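Local coordinates for putative lipoprotein (Bacteroides fragilis, PDB 3QNK) that is a putative SusD-like outer-membrane lipoprotein that probably binds glycans at the cell surface for uptake, at residues 79-84 with 120-125; 85-90 with 113-118. One frame throughout, in Å; residues are numbered along the deposited sequence.

Both contacts join the same antiparallel pair, helix 76-93 and helix 101-126, and their centres lie about 10 Å apart along it. Interaction 2 is nearer the loop that connects the helices, interaction 1 nearer their far ends; F118 bridges them, packing on Y80, K83 and V84. The segment axes approach to 10.4 Å in interaction 1 and 9.7 Å in interaction 2. Both contacts are mainly buried, yet their chemistry differs. At 79-84 with 120-125 a selenomethionine fills the interface beside a polar edge where R125 binds a phosphate and the Y80 hydroxyl an acetate. At 85-90 with 113-118 a cysteine sits between the helices and one nearly straight hydrogen bond, from R115 to N88, spans them.

Interaction 1: 79-84 with 120-125; sequences DYYVKV and FEMVKR. With PO4 (phosphate ion), chain F; ACT (acetate ion), chain I.
M122, a selenomethionine, carries the contact by lying against three residues of 79-84. Its SE rests over one face of the Y81 ring, 3.8 Å from the ring centroid and 16° off the normal, which defines a Met-aromatic contact; SE is displaced toward the rim, nearest CE2. The chain bends at chi3 (-86°), which sets CE over the same ring, where it makes a CH-pi contact while also meeting V84 CG2 at 3.8 Å. Further back, M122 CG packs on Y80 CB at 3.6 Å. E121 adds its CB, which approaches Y80 CE2 obliquely. The two helix segments run antiparallel, 146° between their directions, as neighbouring helices do in the TPR-like alpha-alpha superhelix of SusD proteins. No hydrogen bond crosses between them.

Beyond this apolar layer the polar ends gather. R125 NH1 forms a salt bridge with E121 OE1 within one helix, a long contact from K124 NZ to E121 OE2 completes the network, and R125 NH1 and NH2 both donate to O1 of a phosphate, each at 3.2 Å and both bent. D74 also takes a salt bridge from NH2, so the guanidinium is held by two carboxylates and the phosphate. Y80 OH donates to acetate OXT, 3.0 Å away near the ring plane. Both anions probably come from the crystallisation liquor. Further groups surround the rings: K83 CE lies over the centre of one face of Y80, its NZ bound to E30 and S32, while Y81 OH is hydrogen-bonded to the backbone N of I130 and W77 meets the Y81 ring edge-to-face.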
loop_
_atom_site.group_PDB
_atom_site.type_symbol
_atom_site.label_atom_id
_atom_site.label_comp_id
_atom_site.label_asym_id
_atom_site.label_seq_id
_atom_site.Cartn_x
_atom_site.Cartn_y
_atom_site.Cartn_z
ATOM N N ASP B 79 -4.185 -0.033 -5.478
ATOM C CA ASP B 79 -3.652 1.306 -5.596
ATOM C C ASP B 79 -4.375 2.217 -6.584
ATOM O O ASP B 79 -4.552 3.411 -6.309
ATOM C CB ASP B 79 -2.164 1.225 -5.990
ATOM C CG ASP B 79 -1.215 0.608 -4.965
ATOM O OD1 ASP B 79 -1.613 0.474 -3.782
ATOM O OD2 ASP B 79 -0.069 0.271 -5.342
ATOM N N TYR B 80 -4.724 1.698 -7.735
ATOM C CA TYR B 80 -5.270 2.497 -8.807
ATOM C C TYR B 80 -6.727 2.908 -8.579
ATOM O O TYR B 80 -7.126 3.955 -9.082
ATOM C CB TYR B 80 -5.043 1.788 -10.147
ATOM C CG TYR B 80 -3.651 2.081 -10.661
ATOM C CD1 TYR B 80 -2.526 1.566 -10.020
ATOM C CD2 TYR B 80 -3.447 3.003 -11.676
ATOM C CE1 TYR B 80 -1.238 1.898 -10.436
ATOM C CE2 TYR B 80 -2.164 3.365 -12.079
ATOM C CZ TYR B 80 -1.061 2.796 -11.469
ATOM O OH TYR B 80 0.201 3.145 -11.888
ATOM N N TYR B 81 -7.489 2.172 -7.736
ATOM C CA TYR B 81 -8.854 2.607 -7.416
ATOM C C TYR B 81 -8.823 3.813 -6.497
ATOM O O TYR B 81 -9.709 4.664 -6.597
ATOM C CB TYR B 81 -9.706 1.470 -6.852
ATOM C CG TYR B 81 -10.332 0.643 -7.951
ATOM C CD1 TYR B 81 -11.240 1.207 -8.843
ATOM C CD2 TYR B 81 -9.990 -0.696 -8.124
ATOM C CE1 TYR B 81 -11.793 0.463 -9.885
ATOM C CE2 TYR B 81 -10.544 -1.460 -9.159
ATOM C CZ TYR B 81 -11.443 -0.873 -10.039
ATOM O OH TYR B 81 -11.997 -1.615 -11.052
ATOM N N VAL B 82 -7.757 3.948 -5.687
ATOM C CA VAL B 82 -7.534 5.113 -4.794
ATOM C C VAL B 82 -7.318 6.345 -5.675
ATOM O O VAL B 82 -7.924 7.395 -5.441
ATOM C CB VAL B 82 -6.338 4.880 -3.825
ATOM C CG1 VAL B 82 -6.019 6.129 -3.024
ATOM C CG2 VAL B 82 -6.592 3.714 -2.883
ATOM N N LYS B 83 -6.472 6.187 -6.728
ATOM C CA LYS B 83 -6.120 7.215 -7.714
ATOM C C LYS B 83 -7.362 7.664 -8.446
ATOM O O LYS B 83 -7.601 8.866 -8.595
ATOM C CB LYS B 83 -5.067 6.690 -8.711
ATOM C CG LYS B 83 -3.778 6.236 -8.070
ATOM C CD LYS B 83 -2.789 5.817 -9.150
ATOM C CE LYS B 83 -1.682 4.970 -8.587
ATOM N NZ LYS B 83 -0.709 5.748 -7.748
ATOM N N VAL B 84 -8.182 6.685 -8.867
ATOM C CA VAL B 84 -9.439 6.933 -9.570
ATOM C C VAL B 84 -10.392 7.661 -8.621
ATOM O O VAL B 84 -11.012 8.631 -9.046
ATOM C CB VAL B 84 -10.046 5.639 -10.157
ATOM C CG1 VAL B 84 -11.503 5.844 -10.560
ATOM C CG2 VAL B 84 -9.231 5.149 -11.351
ATOM N N PHE B 120 -6.514 2.722 -17.688
ATOM C CA PHE B 120 -5.777 1.962 -18.701
ATOM C C PHE B 120 -4.739 1.064 -18.052
ATOM O O PHE B 120 -4.597 -0.053 -18.506
ATOM C CB PHE B 120 -5.119 2.876 -19.741
ATOM C CG PHE B 120 -4.445 2.171 -20.905
ATOM C CD1 PHE B 120 -5.085 1.133 -21.582
ATOM C CD2 PHE B 120 -3.204 2.598 -21.374
ATOM C CE1 PHE B 120 -4.462 0.503 -22.674
ATOM C CE2 PHE B 120 -2.600 1.978 -22.478
ATOM C CZ PHE B 120 -3.229 0.940 -23.114
ATOM N N GLU B 121 -4.065 1.507 -16.967
ATOM C CA GLU B 121 -3.101 0.661 -16.241
ATOM C C GLU B 121 -3.755 -0.589 -15.670
ATOM O O GLU B 121 -3.128 -1.654 -15.631
ATOM C CB GLU B 121 -2.406 1.404 -15.103
ATOM C CG GLU B 121 -1.026 1.904 -15.483
ATOM C CD GLU B 121 -0.056 0.914 -16.104
ATOM O OE1 GLU B 121 0.161 -0.154 -15.492
ATOM O OE2 GLU B 121 0.507 1.215 -17.183
HETATM N N MSE B 122 -5.016 -0.470 -15.250
HETATM C CA MSE B 122 -5.773 -1.589 -14.713
HETATM C C MSE B 122 -6.271 -2.484 -15.833
HETATM O O MSE B 122 -6.063 -3.697 -15.780
HETATM C CB MSE B 122 -6.948 -1.081 -13.867
HETATM C CG MSE B 122 -6.495 -0.415 -12.574
HETATM SE SE MSE B 122 -7.970 -0.133 -11.385
HETATM C CE MSE B 122 -8.536 1.479 -12.025
ATOM N N VAL B 123 -6.920 -1.897 -16.849
ATOM C CA VAL B 123 -7.508 -2.631 -17.974
ATOM C C VAL B 123 -6.456 -3.425 -18.737
ATOM O O VAL B 123 -6.712 -4.597 -19.028
ATOM C CB VAL B 123 -8.345 -1.710 -18.903
ATOM C CG1 VAL B 123 -8.852 -2.453 -20.134
ATOM C CG2 VAL B 123 -9.518 -1.130 -18.132
ATOM N N LYS B 124 -5.261 -2.840 -19.009
ATOM C CA LYS B 124 -4.197 -3.556 -19.741
ATOM C C LYS B 124 -3.721 -4.830 -18.966
ATOM O O LYS B 124 -3.167 -5.733 -19.577
ATOM C CB LYS B 124 -3.015 -2.634 -20.133
ATOM C CG LYS B 124 -2.221 -2.044 -18.973
ATOM C CD LYS B 124 -0.908 -1.391 -19.448
ATOM C CE LYS B 124 -1.012 0.049 -19.895
ATOM N NZ LYS B 124 0.066 0.395 -20.884
ATOM N N ARG B 125 -4.023 -4.935 -17.672
ATOM C CA ARG B 125 -3.619 -6.029 -16.801
ATOM C C ARG B 125 -4.730 -7.033 -16.574
ATOM O O ARG B 125 -4.589 -8.193 -16.962
ATOM C CB ARG B 125 -3.138 -5.483 -15.438
ATOM C CG ARG B 125 -1.797 -4.775 -15.473
ATOM C CD ARG B 125 -1.501 -4.185 -14.120
ATOM N NE ARG B 125 -0.115 -4.385 -13.679
ATOM C CZ ARG B 125 0.870 -3.529 -13.928
ATOM N NH1 ARG B 125 0.645 -2.445 -14.650
ATOM N NH2 ARG B 125 2.092 -3.761 -13.473
HETATM P P PO4 F . 3.311 0.748 -13.101
HETATM O O1 PO4 F . 3.116 -0.762 -13.638
HETATM O O2 PO4 F . 2.797 0.913 -11.558
HETATM O O3 PO4 F . 4.799 1.291 -13.483
HETATM O O4 PO4 F . 2.389 1.709 -13.950
HETATM C C ACT I . 1.289 4.908 -15.333
HETATM O O ACT I . 2.543 4.983 -15.493
HETATM O OXT ACT I . 0.690 5.112 -14.143
HETATM C CH3 ACT I . 0.618 4.618 -16.682
#

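Interaction 2: 85-90 with 113-118; sequences RKCNRF and FLRAMF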
loop_
_atom_site.group_PDB
_atom_site.type_symbol
_atom_site.label_atom_id
_atom_site.label_comp_id
_atom_site.label_asym_id
_atom_site.label_seq_id
_atom_site.Cartn_x
_atom_site.Cartn_y
_atom_site.Cartn_z
ATOM N N ARG B 85 -10.455 7.249 -7.331
ATOM C CA ARG B 85 -11.325 7.905 -6.344
ATOM C C ARG B 85 -11.019 9.417 -6.275
ATOM O O ARG B 85 -11.955 10.223 -6.290
ATOM C CB ARG B 85 -11.199 7.249 -4.968
ATOM C CG ARG B 85 -12.194 7.786 -3.933
ATOM C CD ARG B 85 -12.020 7.147 -2.565
ATOM N NE ARG B 85 -13.109 7.521 -1.668
ATOM C CZ ARG B 85 -13.020 8.458 -0.731
ATOM N NH1 ARG B 85 -11.887 9.119 -0.554
ATOM N NH2 ARG B 85 -14.067 8.747 0.032
ATOM N N LYS B 86 -9.716 9.789 -6.271
ATOM C CA LYS B 86 -9.251 11.172 -6.225
ATOM C C LYS B 86 -9.688 11.948 -7.473
ATOM O O LYS B 86 -10.037 13.118 -7.348
ATOM C CB LYS B 86 -7.737 11.222 -6.054
ATOM C CG LYS B 86 -7.232 10.750 -4.687
ATOM C CD LYS B 86 -5.733 10.982 -4.562
ATOM C CE LYS B 86 -5.209 10.667 -3.185
ATOM N NZ LYS B 86 -3.871 11.273 -2.970
ATOM N N CYS B 87 -9.731 11.297 -8.657
ATOM C CA CYS B 87 -10.201 11.921 -9.913
ATOM C C CYS B 87 -11.684 12.204 -9.837
ATOM O O CYS B 87 -12.106 13.325 -10.144
ATOM C CB CYS B 87 -9.897 11.052 -11.126
ATOM S SG CYS B 87 -8.136 10.787 -11.437
ATOM N N ASN B 88 -12.481 11.173 -9.444
ATOM C CA ASN B 88 -13.943 11.226 -9.333
ATOM C C ASN B 88 -14.390 12.302 -8.366
ATOM O O ASN B 88 -15.428 12.925 -8.597
ATOM C CB ASN B 88 -14.501 9.871 -8.920
ATOM C CG ASN B 88 -14.323 8.793 -9.955
ATOM O OD1 ASN B 88 -14.210 9.056 -11.158
ATOM N ND2 ASN B 88 -14.319 7.544 -9.502
ATOM N N ARG B 89 -13.596 12.546 -7.309
ATOM C CA ARG B 89 -13.895 13.608 -6.361
ATOM C C ARG B 89 -13.763 14.947 -7.034
ATOM O O ARG B 89 -14.626 15.797 -6.860
ATOM C CB ARG B 89 -12.972 13.541 -5.150
ATOM C CG ARG B 89 -13.110 14.751 -4.231
ATOM C CD ARG B 89 -14.265 14.638 -3.266
ATOM N NE ARG B 89 -13.757 14.572 -1.903
ATOM C CZ ARG B 89 -14.012 13.590 -1.046
ATOM N NH1 ARG B 89 -14.777 12.563 -1.409
ATOM N NH2 ARG B 89 -13.493 13.615 0.172
ATOM N N PHE B 90 -12.677 15.140 -7.807
ATOM C CA PHE B 90 -12.458 16.376 -8.550
ATOM C C PHE B 90 -13.706 16.667 -9.379
ATOM O O PHE B 90 -14.328 17.732 -9.215
ATOM C CB PHE B 90 -11.207 16.270 -9.446
ATOM C CG PHE B 90 -10.936 17.521 -10.266
ATOM C CD1 PHE B 90 -11.537 17.704 -11.509
ATOM C CD2 PHE B 90 -10.090 18.516 -9.789
ATOM C CE1 PHE B 90 -11.313 18.869 -12.240
ATOM C CE2 PHE B 90 -9.852 19.667 -10.535
ATOM C CZ PHE B 90 -10.444 19.821 -11.763
ATOM N N PHE B 113 -7.646 13.081 -18.655
ATOM C CA PHE B 113 -6.449 12.416 -19.163
ATOM C C PHE B 113 -5.887 11.487 -18.108
ATOM O O PHE B 113 -5.536 10.355 -18.432
ATOM C CB PHE B 113 -5.383 13.453 -19.603
ATOM C CG PHE B 113 -4.057 12.843 -19.997
ATOM C CD1 PHE B 113 -3.889 12.253 -21.246
ATOM C CD2 PHE B 113 -2.999 12.801 -19.096
ATOM C CE1 PHE B 113 -2.680 11.661 -21.598
ATOM C CE2 PHE B 113 -1.778 12.224 -19.453
ATOM C CZ PHE B 113 -1.632 11.646 -20.699
ATOM N N LEU B 114 -5.795 11.974 -16.844
ATOM C CA LEU B 114 -5.250 11.201 -15.730
ATOM C C LEU B 114 -6.152 10.028 -15.370
ATOM O O LEU B 114 -5.639 8.925 -15.220
ATOM C CB LEU B 114 -4.965 12.082 -14.505
ATOM C CG LEU B 114 -3.741 13.012 -14.656
ATOM C CD1 LEU B 114 -3.691 14.022 -13.541
ATOM C CD2 LEU B 114 -2.431 12.243 -14.685
ATOM N N ARG B 115 -7.480 10.226 -15.307
ATOM C CA ARG B 115 -8.393 9.124 -14.978
ATOM C C ARG B 115 -8.329 8.033 -16.042
ATOM O O ARG B 115 -8.366 6.847 -15.697
ATOM C CB ARG B 115 -9.843 9.607 -14.779
ATOM C CG ARG B 115 -10.757 8.505 -14.224
ATOM C CD ARG B 115 -12.110 9.009 -13.828
ATOM N NE ARG B 115 -12.897 9.376 -14.999
ATOM C CZ ARG B 115 -14.170 9.744 -14.951
ATOM N NH1 ARG B 115 -14.813 9.791 -13.785
ATOM N NH2 ARG B 115 -14.812 10.074 -16.062
ATOM N N ALA B 116 -8.202 8.434 -17.325
ATOM C CA ALA B 116 -8.078 7.523 -18.464
ATOM C C ALA B 116 -6.796 6.714 -18.345
ATOM O O ALA B 116 -6.802 5.496 -18.531
ATOM C CB ALA B 116 -8.086 8.314 -19.756
HETATM N N MSE B 117 -5.703 7.391 -17.989
HETATM C CA MSE B 117 -4.396 6.796 -17.788
HETATM C C MSE B 117 -4.420 5.784 -16.647
HETATM O O MSE B 117 -3.806 4.723 -16.782
HETATM C CB MSE B 117 -3.362 7.894 -17.521
HETATM C CG MSE B 117 -2.025 7.342 -17.093
HETATM SE SE MSE B 117 -0.678 8.663 -17.170
HETATM C CE MSE B 117 -0.303 8.542 -19.077
ATOM N N PHE B 118 -5.107 6.101 -15.546
ATOM C CA PHE B 118 -5.185 5.220 -14.369
ATOM C C PHE B 118 -5.989 3.974 -14.673
ATOM O O PHE B 118 -5.513 2.887 -14.348
ATOM C CB PHE B 118 -5.749 5.950 -13.139
ATOM C CG PHE B 118 -4.901 7.103 -12.668
ATOM C CD1 PHE B 118 -3.515 7.044 -12.728
ATOM C CD2 PHE B 118 -5.483 8.233 -12.120
ATOM C CE1 PHE B 118 -2.728 8.111 -12.286
ATOM C CE2 PHE B 118 -4.693 9.306 -11.678
ATOM C CZ PHE B 118 -3.319 9.231 -11.759
#
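C87 and R115 mark the closest backbone approach, their CA atoms 6.1 Å apart, and the tightly packed part of the contact is built round the cysteine. With SG anti to the carbonyl carbon, the sulfur reaches the edge of the F118 ring, 3.7 Å from CD2 and nearly as close to CE2. It lies 84° off the ring normal, a Cys sulfur-aromatic contact made at the edge. C87 CB meets R115 CB at 3.9 Å, while R115 CD passes close to both C87 CB and N88 OD1.

The other flank is polar and more sparsely joined. R115 is bent at chi3, which places NE, and NH1 donates to N88 OD1 at 2.8 Å with a N-H...O angle of 155°. The donor lies nearly on the line of the C=O bond, and the oxygen is in the guanidinium plane although the amide plane is turned 70° from it. D159 forms a salt bridge with R115 NE, which gives the guanidinium a second anchor; N88 ND2 makes a weak bond to L132 O. Farther out, R85 is partly exposed and packs on P247 of the second subunit.

The antiparallel pair belongs to the SusD family's TPR-like helical part. Helix 17-29 covers another side of helix 76-93, with Y23 and V24 against F90, while D159 of helix 149-166 reaches R115, and F113 meets F240 of strand 238-244 edge-to-face.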